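Long-range contact in Fdc1 (Candida dubliniensis, PDB 4ZAD), which probably catalyses the reversible decarboxylation of cinnamic, ferulic and p-coumaric acids to their vinyl products, using prenylated FMN with manganese: residues 163-176 with 195-207. Residues are numbered along the deposited sequence; the frame is centred on the assembly and turned at random.
With MN (manganese (II) ion), chain C; K (potassium ion), chain D; 4LU (1-deoxy-5-O-phosphono-1-(3,3,4,5-tetramethyl-9,11-dioxo-2,3,8,9,10,11-hexahydro-7H-quinolino[1,8-fg]pteridin-12-ium-7-y l)-D-ribitol), chain E.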
# COMPACT_ATOMS: atom_id res chain seq x y z
N TRP A 163 -4.07 -1.04 -33.63
CA TRP A 163 -3.38 -0.57 -34.83
C TRP A 163 -2.84 -1.80 -35.45
O TRP A 163 -2.23 -2.61 -34.76
CB TRP A 163 -2.19 0.35 -34.53
CG TRP A 163 -2.50 1.64 -33.85
CD1 TRP A 163 -2.33 1.93 -32.54
CD2 TRP A 163 -3.00 2.82 -34.46
NE1 TRP A 163 -2.72 3.21 -32.29
CE2 TRP A 163 -3.14 3.79 -33.46
CE3 TRP A 163 -3.40 3.15 -35.75
CZ2 TRP A 163 -3.61 5.06 -33.71
CZ3 TRP A 163 -3.89 4.41 -35.99
CH2 TRP A 163 -3.98 5.35 -34.98
N VAL A 164 -3.06 -1.92 -36.76
CA VAL A 164 -2.54 -2.99 -37.57
C VAL A 164 -1.53 -2.36 -38.49
O VAL A 164 -1.90 -1.53 -39.33
CB VAL A 164 -3.68 -3.61 -38.41
CG1 VAL A 164 -3.15 -4.77 -39.32
CG2 VAL A 164 -4.85 -4.04 -37.51
N LEU A 165 -0.25 -2.71 -38.30
CA LEU A 165 0.84 -2.27 -39.17
C LEU A 165 1.59 -3.51 -39.59
O LEU A 165 1.74 -4.43 -38.80
CB LEU A 165 1.78 -1.29 -38.44
CG LEU A 165 1.57 0.25 -38.54
CD1 LEU A 165 0.12 0.66 -38.77
CD2 LEU A 165 2.07 0.99 -37.29
N GLN A 166 2.04 -3.53 -40.85
CA GLN A 166 2.79 -4.64 -41.44
C GLN A 166 4.13 -4.14 -42.00
O GLN A 166 4.19 -3.05 -42.56
CB GLN A 166 1.97 -5.23 -42.57
CG GLN A 166 2.53 -6.50 -43.21
CD GLN A 166 1.64 -7.01 -44.32
OE1 GLN A 166 1.71 -6.54 -45.47
NE2 GLN A 166 0.77 -7.95 -43.98
N THR A 167 5.19 -4.91 -41.84
CA THR A 167 6.52 -4.57 -42.37
C THR A 167 6.51 -4.58 -43.91
O THR A 167 5.65 -5.20 -44.52
CB THR A 167 7.62 -5.56 -41.84
OG1 THR A 167 7.22 -6.90 -42.12
CG2 THR A 167 7.82 -5.42 -40.35
N PRO A 168 7.45 -3.86 -44.56
CA PRO A 168 7.39 -3.81 -46.05
C PRO A 168 7.48 -5.18 -46.73
O PRO A 168 6.71 -5.46 -47.64
CB PRO A 168 8.58 -2.92 -46.44
CG PRO A 168 9.03 -2.23 -45.17
CD PRO A 168 8.53 -3.03 -44.00
N ASP A 169 8.36 -6.05 -46.22
CA ASP A 169 8.50 -7.42 -46.74
C ASP A 169 7.38 -8.38 -46.34
O ASP A 169 7.46 -9.57 -46.69
CB ASP A 169 9.90 -8.02 -46.39
CG ASP A 169 10.12 -8.33 -44.88
OD1 ASP A 169 9.18 -8.33 -44.03
OD2 ASP A 169 11.29 -8.62 -44.54
N LYS A 170 6.38 -7.91 -45.60
CA LYS A 170 5.23 -8.73 -45.16
C LYS A 170 5.53 -9.86 -44.14
O LYS A 170 4.69 -10.71 -43.91
CB LYS A 170 4.48 -9.33 -46.37
CG LYS A 170 3.99 -8.31 -47.44
CD LYS A 170 3.16 -8.96 -48.58
CE LYS A 170 2.48 -7.91 -49.52
NZ LYS A 170 2.01 -8.45 -50.90
N SER A 171 6.70 -9.88 -43.52
CA SER A 171 7.06 -10.97 -42.61
C SER A 171 6.49 -10.80 -41.18
O SER A 171 6.50 -11.73 -40.38
CB SER A 171 8.58 -11.13 -42.56
OG SER A 171 9.19 -10.04 -41.88
N TRP A 172 5.96 -9.62 -40.86
CA TRP A 172 5.52 -9.37 -39.49
C TRP A 172 4.33 -8.43 -39.50
O TRP A 172 4.43 -7.31 -40.00
CB TRP A 172 6.68 -8.76 -38.70
CG TRP A 172 6.38 -8.20 -37.34
CD1 TRP A 172 5.31 -8.48 -36.54
CD2 TRP A 172 7.20 -7.30 -36.60
NE1 TRP A 172 5.41 -7.79 -35.35
CE2 TRP A 172 6.57 -7.07 -35.36
CE3 TRP A 172 8.42 -6.67 -36.86
CZ2 TRP A 172 7.11 -6.24 -34.40
CZ3 TRP A 172 8.96 -5.88 -35.92
CH2 TRP A 172 8.31 -5.65 -34.70
N THR A 173 3.19 -8.90 -38.98
CA THR A 173 2.00 -8.06 -38.88
C THR A 173 1.73 -7.82 -37.44
O THR A 173 1.38 -8.77 -36.71
CB THR A 173 0.76 -8.71 -39.51
OG1 THR A 173 0.98 -8.86 -40.93
CG2 THR A 173 -0.50 -7.86 -39.27
N ASN A 174 1.91 -6.58 -36.99
CA ASN A 174 1.81 -6.27 -35.58
C ASN A 174 0.44 -5.71 -35.23
O ASN A 174 -0.09 -4.86 -35.94
CB ASN A 174 2.90 -5.28 -35.15
CG ASN A 174 3.09 -5.24 -33.65
OD1 ASN A 174 3.84 -6.05 -33.09
ND2 ASN A 174 2.41 -4.31 -32.99
N TRP A 175 -0.13 -6.18 -34.12
CA TRP A 175 -1.39 -5.64 -33.58
C TRP A 175 -1.09 -5.10 -32.19
O TRP A 175 -0.58 -5.84 -31.33
CB TRP A 175 -2.47 -6.72 -33.49
CG TRP A 175 -3.01 -7.27 -34.80
CD1 TRP A 175 -2.60 -6.96 -36.07
CD2 TRP A 175 -4.05 -8.26 -34.95
NE1 TRP A 175 -3.32 -7.69 -36.99
CE2 TRP A 175 -4.21 -8.50 -36.33
CE3 TRP A 175 -4.84 -8.97 -34.06
CZ2 TRP A 175 -5.15 -9.40 -36.83
CZ3 TRP A 175 -5.76 -9.87 -34.56
CH2 TRP A 175 -5.92 -10.06 -35.94
N SER A 176 -1.35 -3.81 -31.97
CA SER A 176 -1.07 -3.22 -30.67
C SER A 176 -2.00 -2.08 -30.33
O SER A 176 -2.72 -1.60 -31.20
CB SER A 176 0.35 -2.71 -30.64
OG SER A 176 0.47 -1.66 -31.56
N PRO A 195 10.64 1.61 -27.42
CA PRO A 195 10.90 0.59 -28.46
C PRO A 195 9.61 -0.12 -28.92
O PRO A 195 9.65 -1.31 -29.29
CB PRO A 195 11.79 -0.41 -27.73
CG PRO A 195 11.20 -0.41 -26.28
CD PRO A 195 10.53 0.99 -26.09
N GLN A 196 8.50 0.63 -28.91
CA GLN A 196 7.20 0.05 -29.22
C GLN A 196 7.10 -0.44 -30.65
O GLN A 196 7.66 0.15 -31.59
CB GLN A 196 6.08 1.05 -28.94
CG GLN A 196 6.03 1.47 -27.49
CD GLN A 196 5.68 0.32 -26.55
OE1 GLN A 196 6.54 -0.52 -26.21
NE2 GLN A 196 4.41 0.26 -26.14
N HIS A 197 6.36 -1.52 -30.84
CA HIS A 197 6.27 -2.07 -32.17
C HIS A 197 5.68 -1.15 -33.25
O HIS A 197 6.12 -1.21 -34.39
CB HIS A 197 5.60 -3.44 -32.13
CG HIS A 197 6.45 -4.48 -31.49
ND1 HIS A 197 7.80 -4.29 -31.30
CD2 HIS A 197 6.18 -5.73 -31.05
CE1 HIS A 197 8.32 -5.36 -30.74
NE2 HIS A 197 7.36 -6.25 -30.58
N VAL A 198 4.73 -0.28 -32.90
CA VAL A 198 4.22 0.68 -33.91
C VAL A 198 5.38 1.47 -34.50
O VAL A 198 5.33 1.81 -35.68
CB VAL A 198 3.15 1.66 -33.37
CG1 VAL A 198 1.84 0.95 -33.13
CG2 VAL A 198 3.60 2.30 -32.12
N LYS A 199 6.42 1.73 -33.69
CA LYS A 199 7.65 2.39 -34.16
C LYS A 199 8.64 1.48 -34.87
O LYS A 199 9.12 1.83 -35.90
CB LYS A 199 8.39 3.07 -32.99
CG LYS A 199 9.70 3.69 -33.37
CD LYS A 199 9.86 5.08 -32.80
CE LYS A 199 11.07 5.81 -33.44
NZ LYS A 199 12.27 4.90 -33.52
N GLN A 200 8.98 0.33 -34.28
CA GLN A 200 9.81 -0.67 -34.95
C GLN A 200 9.38 -0.93 -36.39
O GLN A 200 10.20 -0.87 -37.32
CB GLN A 200 9.86 -1.99 -34.17
CG GLN A 200 10.84 -1.91 -33.01
CD GLN A 200 11.05 -3.21 -32.25
OE1 GLN A 200 10.88 -3.24 -31.03
NE2 GLN A 200 11.43 -4.27 -32.96
N VAL A 201 8.08 -1.17 -36.56
CA VAL A 201 7.52 -1.54 -37.86
C VAL A 201 7.55 -0.37 -38.80
O VAL A 201 7.91 -0.51 -39.95
CB VAL A 201 6.09 -2.08 -37.73
CG1 VAL A 201 5.58 -2.48 -39.08
CG2 VAL A 201 6.06 -3.29 -36.81
N SER A 202 7.20 0.81 -38.32
CA SER A 202 7.18 1.97 -39.17
C SER A 202 8.63 2.43 -39.47
O SER A 202 8.85 3.05 -40.54
CB SER A 202 6.34 3.09 -38.56
OG SER A 202 6.76 3.42 -37.24
N ASP A 203 9.58 2.12 -38.56
CA ASP A 203 11.01 2.41 -38.73
C ASP A 203 11.49 1.71 -39.99
O ASP A 203 12.45 2.16 -40.60
CB ASP A 203 11.89 1.88 -37.58
CG ASP A 203 12.08 2.86 -36.41
OD1 ASP A 203 11.69 4.02 -36.49
OD2 ASP A 203 12.62 2.42 -35.36
N ALA A 204 10.86 0.59 -40.32
CA ALA A 204 11.25 -0.22 -41.47
C ALA A 204 10.82 0.48 -42.75
O ALA A 204 11.54 0.45 -43.76
CB ALA A 204 10.66 -1.62 -41.38
N TRP A 205 9.65 1.10 -42.71
CA TRP A 205 9.17 1.82 -43.86
C TRP A 205 10.00 3.06 -44.10
O TRP A 205 10.19 3.48 -45.23
CB TRP A 205 7.71 2.18 -43.70
CG TRP A 205 6.78 0.99 -43.89
CD1 TRP A 205 6.49 0.04 -42.97
CD2 TRP A 205 6.03 0.65 -45.06
NE1 TRP A 205 5.59 -0.87 -43.49
CE2 TRP A 205 5.29 -0.51 -44.77
CE3 TRP A 205 5.91 1.23 -46.33
CZ2 TRP A 205 4.46 -1.12 -45.68
CZ3 TRP A 205 5.09 0.63 -47.25
CH2 TRP A 205 4.37 -0.54 -46.93
N VAL A 206 10.50 3.63 -43.01
CA VAL A 206 11.40 4.76 -43.06
C VAL A 206 12.73 4.33 -43.67
O VAL A 206 13.24 4.97 -44.61
CB VAL A 206 11.59 5.42 -41.66
CG1 VAL A 206 12.67 6.53 -41.73
CG2 VAL A 206 10.27 6.04 -41.19
N ALA A 207 13.27 3.21 -43.19
CA ALA A 207 14.56 2.74 -43.67
C ALA A 207 14.54 2.54 -45.20
O ALA A 207 15.58 2.66 -45.85
CB ALA A 207 14.99 1.48 -42.94
MN MN C . 3.96 -6.71 -31.08
K K D . 1.13 -6.35 -28.79
C9 4LU E . -2.14 -0.12 -23.34
C8 4LU E . -3.53 -0.15 -23.17
C7 4LU E . -4.28 1.03 -23.29
C10 4LU E . 0.36 1.97 -25.08
C6 4LU E . -3.56 2.31 -23.52
N3 4LU E . 1.48 4.08 -26.40
C2 4LU E . 2.08 2.88 -26.43
C13 4LU E . -4.93 3.52 -25.04
C5 4LU E . -4.28 3.57 -23.67
C1 4LU E . -2.00 4.58 -23.98
O2 4LU E . 3.13 2.79 -27.08
N1 4LU E . 1.53 1.84 -25.77
C4 4LU E . 0.33 4.27 -25.72
O4 4LU E . -0.12 5.44 -25.78
C4A 4LU E . -0.26 3.24 -25.03
N5 4LU E . -1.38 3.44 -23.93
C3 4LU E . -3.38 4.70 -23.87
C12 4LU E . -5.37 3.82 -22.62
C5A 4LU E . -2.08 2.28 -23.64
C7M 4LU E . -5.78 1.04 -23.14
C8M 4LU E . -4.15 -1.49 -22.91
C9A 4LU E . -1.43 1.03 -23.73
N10 4LU E . -0.18 0.89 -24.44
C1' 4LU E . 0.80 -0.13 -24.06
C2' 4LU E . 0.94 -1.10 -25.23
O2' 4LU E . -0.37 -1.48 -25.68
C3' 4LU E . 1.77 -2.34 -24.86
O3' 4LU E . 3.12 -1.95 -24.53
C4' 4LU E . 1.81 -3.38 -26.01
O4' 4LU E . 2.85 -4.33 -25.75
C5' 4LU E . 2.11 -2.73 -27.36
O5' 4LU E . 2.21 -3.65 -28.43
P 4LU E . 3.59 -4.11 -29.07
O2P 4LU E . 3.03 -4.88 -30.26
O3P 4LU E . 4.25 -4.92 -27.93
O1P 4LU E . 4.35 -2.84 -29.40
O HOH W 1 2.95 -1.07 -30.55
O HOH W 2 4.55 -7.32 -28.94
O HOH W 3 5.04 -8.63 -31.85
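With CG anti to the backbone N in both Trp172 (chi1 170°) and Asn174 (chi1 -163°), the indole reaches His197 and Val201 of helix 197-207, and the amide reaches His197. That helix packs against the beta hairpin of strands 163-166 and 173-176 in the antiparallel sheet of the Rift-related, FMN-binding domain of this UbiD-family enzyme. Trp172 and His197 make a T-shaped pair: the indole edge enters over the centre of the imidazole face, with CZ2 of Trp172 3.5 Å from CG of His197 and the planes at 89°. One indole face receives CG2 of Val201 in a CH-pi contact, while CG1 of Val201 turns to the backbone where Gln166 joins Thr167. Nearer the cofactor, CG1 of Val198 lies 3.3 Å from OG of Ser176.

At the far end of the helix, NE1 of Trp205 donates to O of Gln166 at 2.8 Å, an almost straight bond lying in both the indole and carbonyl planes, and CG of Pro168 sits over the five-membered ring of Trp205.

The opposite end closes on the phosphate of the prenylated FMN. His197 N, at the first turn of the helix, donates to O1P, and ND2 of Asn174 donates to O2P over 2.9 Å. Water 1 links OG of Ser176 and N of Val198 to O1P. Manganese, also bound by Glu240, joins hairpin to cofactor: OD1 of Asn174 binds it at 2.1 Å and phosphate O2P at 2.2 Å.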